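Local coordinates for trehalose-6-phosphate phosphatase (Candida albicans, PDB 5DXF), which belongs to glycosyltransferase family 20, its N-terminal domain being built from the two Rossmann-like halves of the GT-B fold, at residues His73-Asn78 / Asn514-Phe519; Ser242-Leu247 / Ala273-Cys278; Gln348-Phe353 / Thr404-Tyr409; Pro454-Glu459 / Asn486-Leu491; Thr465-Ala470 / Glu505-Asn510. All coordinates share one frame; numbering follows the deposited sequence.

Overall arrangement
All five contacts illustrate how a GT-B chain is stitched at several scales. From the N terminus, 73-78 opens contact 1, which closes only at 514-519, on the last helix, so contacts 2, 3, 4 and 5 all nest inside its loop. Contact 2 closes a short loop within the N-terminal half. Contact 3 follows in series, packing a helix on an edge strand of the C-terminal half. Contacts 4 and 5 then cross, their segments alternating along the chain, and they touch through Leu-455 and Leu-467. Contact 5 also meets contact 1, since helices 493-509 and 512-526 are consecutive; the latter returns the chain to the N-terminal half. The centres of contacts 1 and 3 lie about 37 Å apart.

Contact 1: His73-Asn78 / Asn514-Phe519; sequences HFLAEN and NWTSTF
Phe-74 and Thr-516 meet where the last helix of the chain, 512-526, returns to the N-terminal Rossmann-like half, a crossing familiar from GT-B proteins. Phe-74 points at the partner helix with CG anti to its backbone N (chi1 179°), which extends the ring toward helix 512-526. The ring presents an edge to Thr-516: CD2 of Phe-74 lies 3.9 Å from OG1 of Thr-516, with the hydroxyl oxygen close to the ring plane. The methyl of the threonine supports the same corner, and the two side chains run at a slant to one another. No hydrogen bond spans the segments, so the hydroxyl meets Phe-74 as a packing surface.

Leu-75, one residue further along helix 66-76, contributes less. Its side chain passes Thr-516 in the opposite direction and also touches Ile-520. Thr-516 also rests on Ser-71, a turn earlier in helix 66-76, while Gln-513 borders Phe-74. Next to the contact, Trp-515 and Phe-519 pack their rings against Trp-202 of strand 200-204, joining the returning helix to the central sheet. The leucine branch nearest the threonine is the second one: CD2 of Leu-75 lies 4.1 Å from OG1 of Thr-516.

Contact 2: Ser242-Leu247 / Ala273-Cys278; sequences SKRSQL and ARVLGC
Val-275 packs against Arg-244 and Ser-245 at the surface of the N-terminal Rossmann-like half, where helix 244-251 leads into strand 256-259 and helix 262-274 leads out of it. The close part gathers round one methyl group. CG1 of Val-275 lies 3.9 Å from CG of Arg-244, and CD of the arginine is also near. It is the arginine's chi1 of 54°, placing CG between its own backbone N and carbonyl carbon, that sets this methylene against the valine. The same methyl, CG1 of Val-275, comes within 4.1 Å of the backbone N of Ser-245, close to the start of helix 244-251, where Lys-243 holds the N-cap position.

The other side is looser. Only the aliphatic part of Arg-244 meets the valine; the guanidinium group travels on past the contact and makes a weak hydrogen bond through NH1 to Arg-239 O. All four touching residues remain partly accessible, and no hydrogen bond joins the segments. Leu-276 leans in with its far end rather than its base, and its side chain also rests on Leu-252. The reach of Leu-276 ends at CD2, 4.3 Å from Ser-245 CB.

Contact 3: Gln348-Phe353 / Thr404-Tyr409; sequences QKLEGF and TPVLHY
Phe-353 and Val-406 make the main apolar meeting between helix 346-359 and strand 406-409. The ring takes the valine methyl at its edge: CG2 of Val-406 lies near the ring plane, 3.5 Å from CE2 of Phe-353, with CD2 next nearest. A chi1 of 179° sets the phenylalanine CG opposite its backbone N and swings the ring toward the strand, where the two side chains pass each other in opposite senses. Pro-405 meets the ring as well, its CB 4.2 Å from Phe-353 CE2, while its carbonyl oxygen approaches the same ring atom obliquely.

Purely aliphatic contact is lighter. CD2 of Leu-350 comes to 4.4 Å from CG1 of Val-406, so the two valine methyls serve different helix residues.

Polar bonding is directed to other partners. Pro-405 and Leu-407 bond through their backbones to Leu-369 of the neighbouring strand, and Val-406 N is taken by Asn-395 OD1. Helix 346-359 is the connection of a beta-alpha-beta crossover between parallel strands 332-339 and 367-374, and here it extends its cover to strand 406-409, next to 367-374. With no hydrogen bond between the segments, buried apolar surface and shape, not directional bonding, join helix to strand.

Contact 4: Pro454-Glu459 / Asn486-Leu491; sequences PLILSE and NDALML
Pro-454 and Ile-456 both direct their side chains at Ala-488, Pro-454 from just before strand 455-458 and Ile-456 from within it. The proline ring comes alongside the last turn of helix 478-489: CG of Pro-454 stands 3.6 Å from the carbonyl oxygen of Ala-488, and its CB is 4.2 Å from the alanine CB. Ile-456 reaches across instead. Its CG1 sits beside the backbone N (chi1 -53°) and the chain then runs extended, so the terminal CD1 is what meets the alanine methyl, 3.9 Å from Ala-488 CB.

The alternation of the strand underlies this. Strand 455-458 lies between parallel strands 428-430 and 471-473 in the Rossmann-like C-terminal half, flanked by helices on both faces. Ile-456 faces helix 478-489, whereas Leu-455 and Leu-457 turn to the other face and pack on helix 439-447. Neighbouring strand 471-473 shares the first face, since Ile-471 touches both Ala-488 and Leu-491.

Beyond the helix, where Met-490 has left helical geometry, Leu-491 folds back toward the proline. Its branch CD1 lies 4.2 Å from Pro-454 CB, and its backbone N makes a weak hydrogen bond to Ala-488 O.

Contact 5: Thr465-Ala470 / Glu505-Asn510; sequences TVLKDA and EKVLSN
The peptide joining Val-466 to Leu-467 is the flat group of this contact, and Lys-506 comes over one of its faces, curling round the carbonyl oxygen with NZ tilted out of the peptide plane. Bends at chi2 (56°) and chi4 (61°) turn the lysine chain back, bringing CG of Lys-506 to 3.5 Å from Val-466 O and NZ to 3.4 Å, the latter a weak hydrogen bond. The oxygen also accepts a weak bond from Lys-468 N, which closes an inverse gamma turn centred on Leu-467.

The apolar part lies with Leu-467. The side chains of Leu-467 and Val-507 meet at a slant, CD2 of the leucine 3.7 Å from CG2 of the valine. Both also touch Leu-442 of helix 439-447, whereas Lys-506 is exposed.

A type I beta turn from Leu-467 to Ala-470 then leads into strand 471-473. The arrangement is that of a connection between parallel strands of a Rossmann-like domain, covered here by helix 493-509, which precedes the returning C-terminal helix of the GT-B fold.

Contact 1: His73-Asn78 / Asn514-Phe519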
# COMPACT_ATOMS: atom_id res chain seq x y z
N HIS A 73 1.22 -14.12 5.43
CA HIS A 73 0.86 -14.94 6.57
C HIS A 73 -0.08 -16.04 6.16
O HIS A 73 0.06 -17.18 6.58
CB HIS A 73 0.21 -14.11 7.67
CG HIS A 73 0.09 -14.84 8.97
ND1 HIS A 73 1.17 -15.42 9.60
CD2 HIS A 73 -0.98 -15.09 9.75
CE1 HIS A 73 0.77 -16.00 10.71
NE2 HIS A 73 -0.53 -15.81 10.83
N PHE A 74 -1.03 -15.70 5.31
CA PHE A 74 -2.01 -16.65 4.86
C PHE A 74 -1.26 -17.77 4.19
O PHE A 74 -1.61 -18.94 4.32
CB PHE A 74 -2.96 -15.99 3.87
CG PHE A 74 -4.00 -16.90 3.33
CD1 PHE A 74 -4.86 -17.55 4.18
CD2 PHE A 74 -4.13 -17.09 1.98
CE1 PHE A 74 -5.83 -18.40 3.68
CE2 PHE A 74 -5.08 -17.94 1.47
CZ PHE A 74 -5.94 -18.59 2.32
N LEU A 75 -0.22 -17.40 3.46
CA LEU A 75 0.61 -18.38 2.77
C LEU A 75 1.41 -19.25 3.75
O LEU A 75 1.57 -20.45 3.53
CB LEU A 75 1.56 -17.66 1.82
CG LEU A 75 0.93 -17.07 0.56
CD1 LEU A 75 1.99 -16.40 -0.31
CD2 LEU A 75 0.21 -18.15 -0.22
N ALA A 76 1.89 -18.63 4.83
CA ALA A 76 2.72 -19.31 5.81
C ALA A 76 1.99 -20.42 6.57
O ALA A 76 2.56 -21.47 6.85
CB ALA A 76 3.29 -18.30 6.79
N GLU A 77 0.72 -20.18 6.83
CA GLU A 77 -0.10 -21.09 7.59
C GLU A 77 -0.88 -22.08 6.73
O GLU A 77 -1.68 -22.85 7.24
CB GLU A 77 -1.03 -20.32 8.51
CG GLU A 77 -0.29 -19.69 9.68
CD GLU A 77 -1.22 -19.18 10.75
OE1 GLU A 77 -2.35 -18.79 10.42
OE2 GLU A 77 -0.81 -19.18 11.92
N ASN A 78 -0.67 -22.05 5.42
CA ASN A 78 -1.24 -23.05 4.54
C ASN A 78 -0.62 -24.42 4.78
O ASN A 78 0.57 -24.53 5.03
CB ASN A 78 -1.02 -22.64 3.09
CG ASN A 78 -1.72 -23.55 2.12
OD1 ASN A 78 -1.13 -24.48 1.58
ND2 ASN A 78 -2.99 -23.29 1.89
N ASN A 514 -8.76 -14.63 -0.35
CA ASN A 514 -9.36 -14.95 -1.63
C ASN A 514 -8.60 -14.29 -2.77
O ASN A 514 -8.57 -14.82 -3.88
CB ASN A 514 -10.84 -14.54 -1.66
CG ASN A 514 -11.48 -14.76 -3.02
OD1 ASN A 514 -11.70 -13.82 -3.78
ND2 ASN A 514 -11.79 -16.02 -3.33
N TRP A 515 -8.10 -13.08 -2.54
CA TRP A 515 -7.32 -12.39 -3.56
C TRP A 515 -6.05 -13.15 -3.80
O TRP A 515 -5.66 -13.39 -4.93
CB TRP A 515 -7.01 -10.96 -3.10
CG TRP A 515 -5.96 -10.25 -3.91
CD1 TRP A 515 -6.16 -9.41 -4.95
CD2 TRP A 515 -4.54 -10.31 -3.71
NE1 TRP A 515 -4.97 -8.95 -5.42
CE2 TRP A 515 -3.96 -9.48 -4.68
CE3 TRP A 515 -3.72 -10.97 -2.81
CZ2 TRP A 515 -2.59 -9.31 -4.77
CZ3 TRP A 515 -2.37 -10.81 -2.90
CH2 TRP A 515 -1.81 -9.98 -3.87
N THR A 516 -5.42 -13.58 -2.73
CA THR A 516 -4.18 -14.32 -2.87
C THR A 516 -4.41 -15.67 -3.54
O THR A 516 -3.64 -16.09 -4.39
CB THR A 516 -3.35 -14.37 -1.56
OG1 THR A 516 -2.81 -15.67 -1.35
CG2 THR A 516 -4.15 -13.93 -0.34
N SER A 517 -5.49 -16.35 -3.17
CA SER A 517 -5.82 -17.61 -3.82
C SER A 517 -6.16 -17.49 -5.30
O SER A 517 -5.65 -18.22 -6.12
CB SER A 517 -6.99 -18.26 -3.07
OG SER A 517 -7.67 -19.21 -3.86
N THR A 518 -6.99 -16.51 -5.63
CA THR A 518 -7.37 -16.18 -7.00
C THR A 518 -6.15 -15.90 -7.87
O THR A 518 -6.07 -16.40 -9.00
CB THR A 518 -8.31 -14.96 -7.06
OG1 THR A 518 -9.40 -15.15 -6.15
CG2 THR A 518 -8.84 -14.76 -8.47
N PHE A 519 -5.19 -15.13 -7.36
CA PHE A 519 -4.04 -14.77 -8.17
C PHE A 519 -3.16 -15.99 -8.46
O PHE A 519 -2.69 -16.14 -9.59
CB PHE A 519 -3.21 -13.67 -7.51
CG PHE A 519 -2.21 -13.06 -8.45
CD1 PHE A 519 -2.63 -12.22 -9.48
CD2 PHE A 519 -0.86 -13.34 -8.33
CE1 PHE A 519 -1.72 -11.67 -10.35
CE2 PHE A 519 0.05 -12.78 -9.20
CZ PHE A 519 -0.37 -11.95 -10.21

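Contact 2: Ser242-Leu247 / Ala273-Cys278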
# COMPACT_ATOMS: atom_id res chain seq x y z
N SER A 242 15.95 6.26 -18.14
CA SER A 242 17.09 5.90 -18.95
C SER A 242 17.14 4.40 -19.22
O SER A 242 17.53 3.97 -20.29
CB SER A 242 18.35 6.38 -18.26
OG SER A 242 18.06 7.56 -17.56
N LYS A 243 16.75 3.62 -18.22
CA LYS A 243 16.79 2.18 -18.30
C LYS A 243 15.45 1.58 -18.69
O LYS A 243 15.24 0.38 -18.58
CB LYS A 243 17.27 1.60 -16.98
CG LYS A 243 18.59 2.19 -16.51
CD LYS A 243 19.75 1.64 -17.31
CE LYS A 243 21.01 2.42 -17.03
NZ LYS A 243 22.04 2.16 -18.07
N ARG A 244 14.53 2.43 -19.12
CA ARG A 244 13.14 2.04 -19.39
C ARG A 244 12.99 0.67 -20.07
O ARG A 244 12.15 -0.14 -19.66
CB ARG A 244 12.48 3.11 -20.26
CG ARG A 244 13.25 3.42 -21.55
CD ARG A 244 12.75 4.67 -22.25
NE ARG A 244 13.56 4.98 -23.43
CZ ARG A 244 13.46 6.10 -24.14
NH1 ARG A 244 12.58 7.03 -23.81
NH2 ARG A 244 14.25 6.28 -25.20
N SER A 245 13.78 0.42 -21.10
CA SER A 245 13.71 -0.86 -21.78
C SER A 245 14.11 -2.01 -20.88
O SER A 245 13.46 -3.05 -20.87
CB SER A 245 14.56 -0.84 -23.04
OG SER A 245 15.84 -0.30 -22.79
N GLN A 246 15.17 -1.84 -20.10
CA GLN A 246 15.54 -2.92 -19.20
C GLN A 246 14.47 -3.18 -18.13
O GLN A 246 14.23 -4.33 -17.80
CB GLN A 246 16.94 -2.74 -18.59
CG GLN A 246 17.49 -1.34 -18.64
CD GLN A 246 17.71 -0.86 -20.04
OE1 GLN A 246 16.76 -0.69 -20.79
NE2 GLN A 246 18.97 -0.62 -20.40
N LEU A 247 13.84 -2.15 -17.60
CA LEU A 247 12.78 -2.36 -16.63
C LEU A 247 11.56 -3.05 -17.22
O LEU A 247 11.07 -4.03 -16.67
CB LEU A 247 12.36 -1.02 -16.02
CG LEU A 247 13.47 -0.21 -15.37
CD1 LEU A 247 13.21 1.27 -15.53
CD2 LEU A 247 13.56 -0.57 -13.90
N ALA A 273 4.13 -1.72 -25.75
CA ALA A 273 4.03 -1.56 -27.20
C ALA A 273 4.89 -0.40 -27.74
O ALA A 273 5.37 -0.47 -28.87
CB ALA A 273 2.58 -1.37 -27.62
N ARG A 274 5.08 0.65 -26.94
CA ARG A 274 5.76 1.85 -27.44
C ARG A 274 7.27 1.83 -27.20
O ARG A 274 8.05 2.10 -28.12
CB ARG A 274 5.15 3.10 -26.81
CG ARG A 274 3.66 3.26 -27.10
CD ARG A 274 3.24 4.72 -27.26
NE ARG A 274 1.78 4.83 -27.28
CZ ARG A 274 1.05 5.37 -26.32
NH1 ARG A 274 1.64 5.88 -25.24
NH2 ARG A 274 -0.27 5.42 -26.43
N VAL A 275 7.69 1.53 -25.98
CA VAL A 275 9.11 1.48 -25.65
C VAL A 275 9.77 0.25 -26.26
O VAL A 275 10.87 0.33 -26.82
CB VAL A 275 9.33 1.48 -24.12
CG1 VAL A 275 10.80 1.40 -23.78
CG2 VAL A 275 8.70 2.72 -23.50
N LEU A 276 9.09 -0.90 -26.17
CA LEU A 276 9.56 -2.12 -26.80
C LEU A 276 8.71 -2.46 -28.02
O LEU A 276 7.59 -1.98 -28.16
CB LEU A 276 9.55 -3.28 -25.80
CG LEU A 276 10.67 -3.31 -24.76
CD1 LEU A 276 10.58 -4.54 -23.86
CD2 LEU A 276 12.02 -3.25 -25.45
N GLY A 277 9.26 -3.29 -28.91
CA GLY A 277 8.58 -3.65 -30.14
C GLY A 277 7.42 -4.61 -29.94
O GLY A 277 6.63 -4.85 -30.86
N CYS A 278 7.31 -5.13 -28.72
CA CYS A 278 6.34 -6.18 -28.36
C CYS A 278 4.91 -5.87 -28.80
O CYS A 278 4.44 -4.74 -28.66
CB CYS A 278 6.38 -6.41 -26.86
SG CYS A 278 8.03 -6.36 -26.15

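Contact 3: Gln348-Phe353 / Thr404-Tyr409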
# COMPACT_ATOMS: atom_id res chain seq x y z
N GLN A 348 -4.02 18.32 0.71
CA GLN A 348 -5.34 18.55 0.15
C GLN A 348 -6.43 18.35 1.20
O GLN A 348 -7.43 19.07 1.23
CB GLN A 348 -5.59 17.63 -1.05
CG GLN A 348 -4.80 18.00 -2.30
CD GLN A 348 -3.32 17.71 -2.18
OE1 GLN A 348 -2.92 16.73 -1.55
NE2 GLN A 348 -2.49 18.56 -2.78
N LYS A 349 -6.22 17.36 2.07
CA LYS A 349 -7.14 17.09 3.17
C LYS A 349 -7.22 18.28 4.12
O LYS A 349 -8.30 18.70 4.52
CB LYS A 349 -6.71 15.83 3.93
CG LYS A 349 -7.65 15.43 5.05
CD LYS A 349 -7.08 14.28 5.86
CE LYS A 349 -6.66 13.12 4.97
NZ LYS A 349 -6.23 11.93 5.76
N LEU A 350 -6.05 18.82 4.47
CA LEU A 350 -5.98 19.95 5.39
C LEU A 350 -6.55 21.23 4.78
O LEU A 350 -7.18 22.02 5.47
CB LEU A 350 -4.54 20.17 5.83
CG LEU A 350 -3.90 19.02 6.61
CD1 LEU A 350 -2.46 19.33 6.93
CD2 LEU A 350 -4.69 18.73 7.88
N GLU A 351 -6.32 21.43 3.49
CA GLU A 351 -6.86 22.59 2.79
C GLU A 351 -8.38 22.51 2.72
O GLU A 351 -9.08 23.48 3.03
CB GLU A 351 -6.25 22.71 1.39
CG GLU A 351 -4.90 23.41 1.38
CD GLU A 351 -4.10 23.12 0.13
OE1 GLU A 351 -3.01 23.72 -0.03
OE2 GLU A 351 -4.54 22.29 -0.69
N GLY A 352 -8.89 21.34 2.33
CA GLY A 352 -10.32 21.11 2.31
C GLY A 352 -10.94 21.29 3.68
O GLY A 352 -12.05 21.82 3.80
N PHE A 353 -10.23 20.85 4.72
CA PHE A 353 -10.71 20.97 6.09
C PHE A 353 -10.78 22.42 6.52
O PHE A 353 -11.74 22.84 7.18
CB PHE A 353 -9.82 20.18 7.05
CG PHE A 353 -10.25 20.26 8.49
CD1 PHE A 353 -11.57 20.05 8.84
CD2 PHE A 353 -9.33 20.55 9.48
CE1 PHE A 353 -11.97 20.12 10.17
CE2 PHE A 353 -9.72 20.62 10.80
CZ PHE A 353 -11.04 20.41 11.15
N THR A 404 -8.78 21.90 19.99
CA THR A 404 -7.77 21.87 18.94
C THR A 404 -8.29 21.12 17.72
O THR A 404 -8.43 19.90 17.75
CB THR A 404 -6.46 21.22 19.44
OG1 THR A 404 -5.95 21.95 20.56
CG2 THR A 404 -5.41 21.21 18.33
N PRO A 405 -8.59 21.86 16.65
CA PRO A 405 -9.19 21.35 15.40
C PRO A 405 -8.38 20.22 14.76
O PRO A 405 -8.97 19.21 14.37
CB PRO A 405 -9.21 22.58 14.49
CG PRO A 405 -9.25 23.73 15.43
CD PRO A 405 -8.41 23.32 16.59
N VAL A 406 -7.07 20.40 14.63
CA VAL A 406 -6.22 19.36 14.04
C VAL A 406 -5.23 18.77 15.04
O VAL A 406 -4.44 19.48 15.65
CB VAL A 406 -5.43 19.90 12.84
CG1 VAL A 406 -4.58 18.79 12.23
CG2 VAL A 406 -6.36 20.48 11.79
N LEU A 407 -5.29 17.45 15.20
CA LEU A 407 -4.33 16.74 16.02
C LEU A 407 -3.42 15.91 15.13
O LEU A 407 -3.89 15.06 14.37
CB LEU A 407 -5.03 15.85 17.05
CG LEU A 407 -5.78 16.62 18.14
CD1 LEU A 407 -6.68 15.71 18.97
CD2 LEU A 407 -4.81 17.38 19.03
N HIS A 408 -2.11 16.16 15.22
CA HIS A 408 -1.14 15.50 14.36
C HIS A 408 -0.16 14.65 15.16
O HIS A 408 0.67 15.17 15.91
CB HIS A 408 -0.37 16.53 13.53
CG HIS A 408 0.44 15.93 12.43
ND1 HIS A 408 1.35 16.67 11.69
CD2 HIS A 408 0.49 14.67 11.93
CE1 HIS A 408 1.91 15.89 10.78
NE2 HIS A 408 1.41 14.67 10.91
N TYR A 409 -0.26 13.33 14.99
CA TYR A 409 0.64 12.40 15.65
C TYR A 409 1.60 11.79 14.64
O TYR A 409 1.17 11.14 13.69
CB TYR A 409 -0.16 11.30 16.36
CG TYR A 409 -1.18 11.81 17.34
CD1 TYR A 409 -0.82 12.14 18.64
CD2 TYR A 409 -2.51 11.95 16.98
CE1 TYR A 409 -1.76 12.60 19.55
CE2 TYR A 409 -3.45 12.41 17.87
CZ TYR A 409 -3.07 12.74 19.15
OH TYR A 409 -4.01 13.20 20.05

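Contact 4: Pro454-Glu459 / Asn486-Leu491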
# COMPACT_ATOMS: atom_id res chain seq x y z
N PRO A 454 -19.59 7.52 7.88
CA PRO A 454 -19.32 7.72 6.45
C PRO A 454 -17.84 7.79 6.06
O PRO A 454 -16.97 8.26 6.81
CB PRO A 454 -20.01 9.06 6.14
CG PRO A 454 -20.08 9.76 7.44
CD PRO A 454 -20.31 8.67 8.46
N LEU A 455 -17.58 7.30 4.85
CA LEU A 455 -16.26 7.34 4.24
C LEU A 455 -16.28 8.22 3.00
O LEU A 455 -17.10 8.03 2.10
CB LEU A 455 -15.79 5.93 3.88
CG LEU A 455 -14.62 5.86 2.91
CD1 LEU A 455 -13.34 6.36 3.57
CD2 LEU A 455 -14.44 4.45 2.36
N ILE A 456 -15.38 9.20 2.96
CA ILE A 456 -15.21 10.03 1.77
C ILE A 456 -13.92 9.63 1.07
O ILE A 456 -12.86 9.55 1.69
CB ILE A 456 -15.19 11.52 2.12
CG1 ILE A 456 -16.42 11.90 2.94
CG2 ILE A 456 -15.13 12.36 0.85
CD1 ILE A 456 -16.53 13.38 3.22
N LEU A 457 -14.03 9.37 -0.23
CA LEU A 457 -12.95 8.77 -0.99
C LEU A 457 -12.54 9.63 -2.18
O LEU A 457 -13.39 10.13 -2.93
CB LEU A 457 -13.36 7.37 -1.47
CG LEU A 457 -12.28 6.29 -1.44
CD1 LEU A 457 -11.66 6.22 -0.06
CD2 LEU A 457 -12.87 4.94 -1.83
N SER A 458 -11.23 9.81 -2.34
CA SER A 458 -10.69 10.51 -3.49
C SER A 458 -10.95 9.66 -4.72
O SER A 458 -10.84 8.44 -4.67
CB SER A 458 -9.20 10.79 -3.32
OG SER A 458 -8.62 11.26 -4.53
N GLU A 459 -11.31 10.30 -5.83
CA GLU A 459 -11.60 9.55 -7.05
C GLU A 459 -10.31 9.07 -7.71
O GLU A 459 -10.34 8.25 -8.63
CB GLU A 459 -12.41 10.41 -8.03
CG GLU A 459 -11.68 11.65 -8.50
CD GLU A 459 -12.56 12.53 -9.36
OE1 GLU A 459 -13.78 12.62 -9.08
OE2 GLU A 459 -12.04 13.13 -10.33
N ASN A 486 -19.40 18.52 4.92
CA ASN A 486 -20.66 18.98 5.49
C ASN A 486 -21.81 18.03 5.17
O ASN A 486 -22.62 17.70 6.05
CB ASN A 486 -20.99 20.39 5.01
CG ASN A 486 -22.30 20.91 5.60
OD1 ASN A 486 -22.36 21.29 6.76
ND2 ASN A 486 -23.35 20.92 4.78
N ASP A 487 -21.88 17.58 3.92
CA ASP A 487 -22.93 16.66 3.49
C ASP A 487 -22.87 15.33 4.22
O ASP A 487 -23.91 14.78 4.61
CB ASP A 487 -22.84 16.42 1.98
CG ASP A 487 -23.38 17.57 1.17
OD1 ASP A 487 -23.68 18.64 1.75
OD2 ASP A 487 -23.50 17.42 -0.07
N ALA A 488 -21.66 14.80 4.40
CA ALA A 488 -21.47 13.50 5.02
C ALA A 488 -21.76 13.56 6.51
O ALA A 488 -22.29 12.60 7.08
CB ALA A 488 -20.05 13.01 4.78
N LEU A 489 -21.41 14.67 7.15
CA LEU A 489 -21.70 14.84 8.57
C LEU A 489 -23.20 14.96 8.82
O LEU A 489 -23.68 14.62 9.91
CB LEU A 489 -20.98 16.07 9.12
CG LEU A 489 -19.46 15.96 9.26
CD1 LEU A 489 -18.91 17.17 9.99
CD2 LEU A 489 -19.07 14.67 9.96
N MET A 490 -23.94 15.43 7.83
CA MET A 490 -25.37 15.67 7.99
C MET A 490 -26.24 14.57 7.40
O MET A 490 -27.45 14.73 7.27
CB MET A 490 -25.76 17.01 7.35
CG MET A 490 -25.34 18.23 8.16
SD MET A 490 -25.87 18.12 9.88
CE MET A 490 -25.72 19.83 10.39
N LEU A 491 -25.62 13.45 7.04
CA LEU A 491 -26.35 12.31 6.49
C LEU A 491 -27.39 11.79 7.47
O LEU A 491 -27.14 11.75 8.68
CB LEU A 491 -25.40 11.18 6.10
CG LEU A 491 -24.59 11.35 4.82
CD1 LEU A 491 -23.72 10.13 4.59
CD2 LEU A 491 -25.51 11.59 3.64

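Contact 5: Thr465-Ala470 / Glu505-Asn510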
# COMPACT_ATOMS: atom_id res chain seq x y z
N THR A 465 -11.88 2.36 -7.27
CA THR A 465 -12.20 1.34 -8.26
C THR A 465 -13.08 0.23 -7.69
O THR A 465 -13.97 -0.27 -8.38
CB THR A 465 -10.91 0.72 -8.85
OG1 THR A 465 -10.34 1.62 -9.81
CG2 THR A 465 -11.20 -0.62 -9.52
N VAL A 466 -12.87 -0.14 -6.43
CA VAL A 466 -13.63 -1.25 -5.86
C VAL A 466 -14.85 -0.77 -5.07
O VAL A 466 -15.92 -1.37 -5.16
CB VAL A 466 -12.74 -2.15 -4.96
CG1 VAL A 466 -11.53 -2.62 -5.74
CG2 VAL A 466 -12.31 -1.44 -3.68
N LEU A 467 -14.70 0.32 -4.31
CA LEU A 467 -15.79 0.85 -3.51
C LEU A 467 -16.53 1.94 -4.28
O LEU A 467 -16.50 3.12 -3.91
CB LEU A 467 -15.27 1.40 -2.17
CG LEU A 467 -14.43 0.44 -1.32
CD1 LEU A 467 -14.10 1.06 0.03
CD2 LEU A 467 -15.13 -0.90 -1.13
N LYS A 468 -17.21 1.54 -5.35
CA LYS A 468 -17.88 2.47 -6.25
C LYS A 468 -18.98 3.28 -5.57
O LYS A 468 -19.20 4.45 -5.90
CB LYS A 468 -18.48 1.72 -7.45
CG LYS A 468 -17.50 1.48 -8.59
CD LYS A 468 -18.21 1.02 -9.85
CE LYS A 468 -18.54 -0.46 -9.81
NZ LYS A 468 -19.71 -0.79 -10.68
N ASP A 469 -19.67 2.67 -4.61
CA ASP A 469 -20.82 3.30 -3.97
C ASP A 469 -20.44 4.32 -2.90
O ASP A 469 -21.29 5.06 -2.40
CB ASP A 469 -21.73 2.23 -3.36
CG ASP A 469 -22.60 1.54 -4.39
OD1 ASP A 469 -23.31 2.25 -5.14
OD2 ASP A 469 -22.56 0.30 -4.47
N ALA A 470 -19.16 4.37 -2.54
CA ALA A 470 -18.68 5.31 -1.53
C ALA A 470 -18.82 6.74 -2.02
O ALA A 470 -18.80 7.00 -3.22
CB ALA A 470 -17.23 5.02 -1.17
N GLU A 505 -20.14 -5.19 2.71
CA GLU A 505 -20.15 -6.43 1.94
C GLU A 505 -19.27 -6.31 0.69
O GLU A 505 -18.73 -7.31 0.21
CB GLU A 505 -21.58 -6.84 1.55
CG GLU A 505 -22.53 -5.71 1.27
CD GLU A 505 -23.80 -6.20 0.62
OE1 GLU A 505 -24.60 -6.88 1.30
OE2 GLU A 505 -24.00 -5.91 -0.58
N LYS A 506 -19.09 -5.09 0.17
CA LYS A 506 -18.21 -4.91 -0.98
C LYS A 506 -16.75 -5.19 -0.60
O LYS A 506 -15.99 -5.75 -1.39
CB LYS A 506 -18.33 -3.51 -1.57
CG LYS A 506 -17.67 -3.38 -2.95
CD LYS A 506 -18.25 -4.41 -3.92
CE LYS A 506 -17.53 -4.40 -5.26
NZ LYS A 506 -16.08 -4.73 -5.12
N VAL A 507 -16.37 -4.78 0.61
CA VAL A 507 -15.04 -5.05 1.14
C VAL A 507 -14.88 -6.53 1.47
O VAL A 507 -13.84 -7.13 1.18
CB VAL A 507 -14.76 -4.21 2.41
CG1 VAL A 507 -13.50 -4.69 3.12
CG2 VAL A 507 -14.63 -2.74 2.06
N LEU A 508 -15.92 -7.08 2.06
CA LEU A 508 -15.96 -8.47 2.45
C LEU A 508 -15.90 -9.36 1.22
O LEU A 508 -15.50 -10.52 1.30
CB LEU A 508 -17.20 -8.74 3.28
CG LEU A 508 -16.98 -8.63 4.79
CD1 LEU A 508 -17.07 -7.20 5.28
CD2 LEU A 508 -17.94 -9.52 5.55
N SER A 509 -16.31 -8.82 0.08
CA SER A 509 -16.26 -9.54 -1.18
C SER A 509 -14.85 -9.93 -1.55
O SER A 509 -14.61 -11.03 -2.04
CB SER A 509 -16.84 -8.67 -2.28
OG SER A 509 -18.07 -9.17 -2.72
N ASN A 510 -13.90 -9.04 -1.34
CA ASN A 510 -12.51 -9.38 -1.58
C ASN A 510 -11.73 -9.43 -0.28
O ASN A 510 -11.40 -8.41 0.29
CB ASN A 510 -11.90 -8.37 -2.55
CG ASN A 510 -10.54 -8.80 -3.06
OD1 ASN A 510 -10.32 -9.94 -3.41
ND2 ASN A 510 -9.62 -7.85 -3.11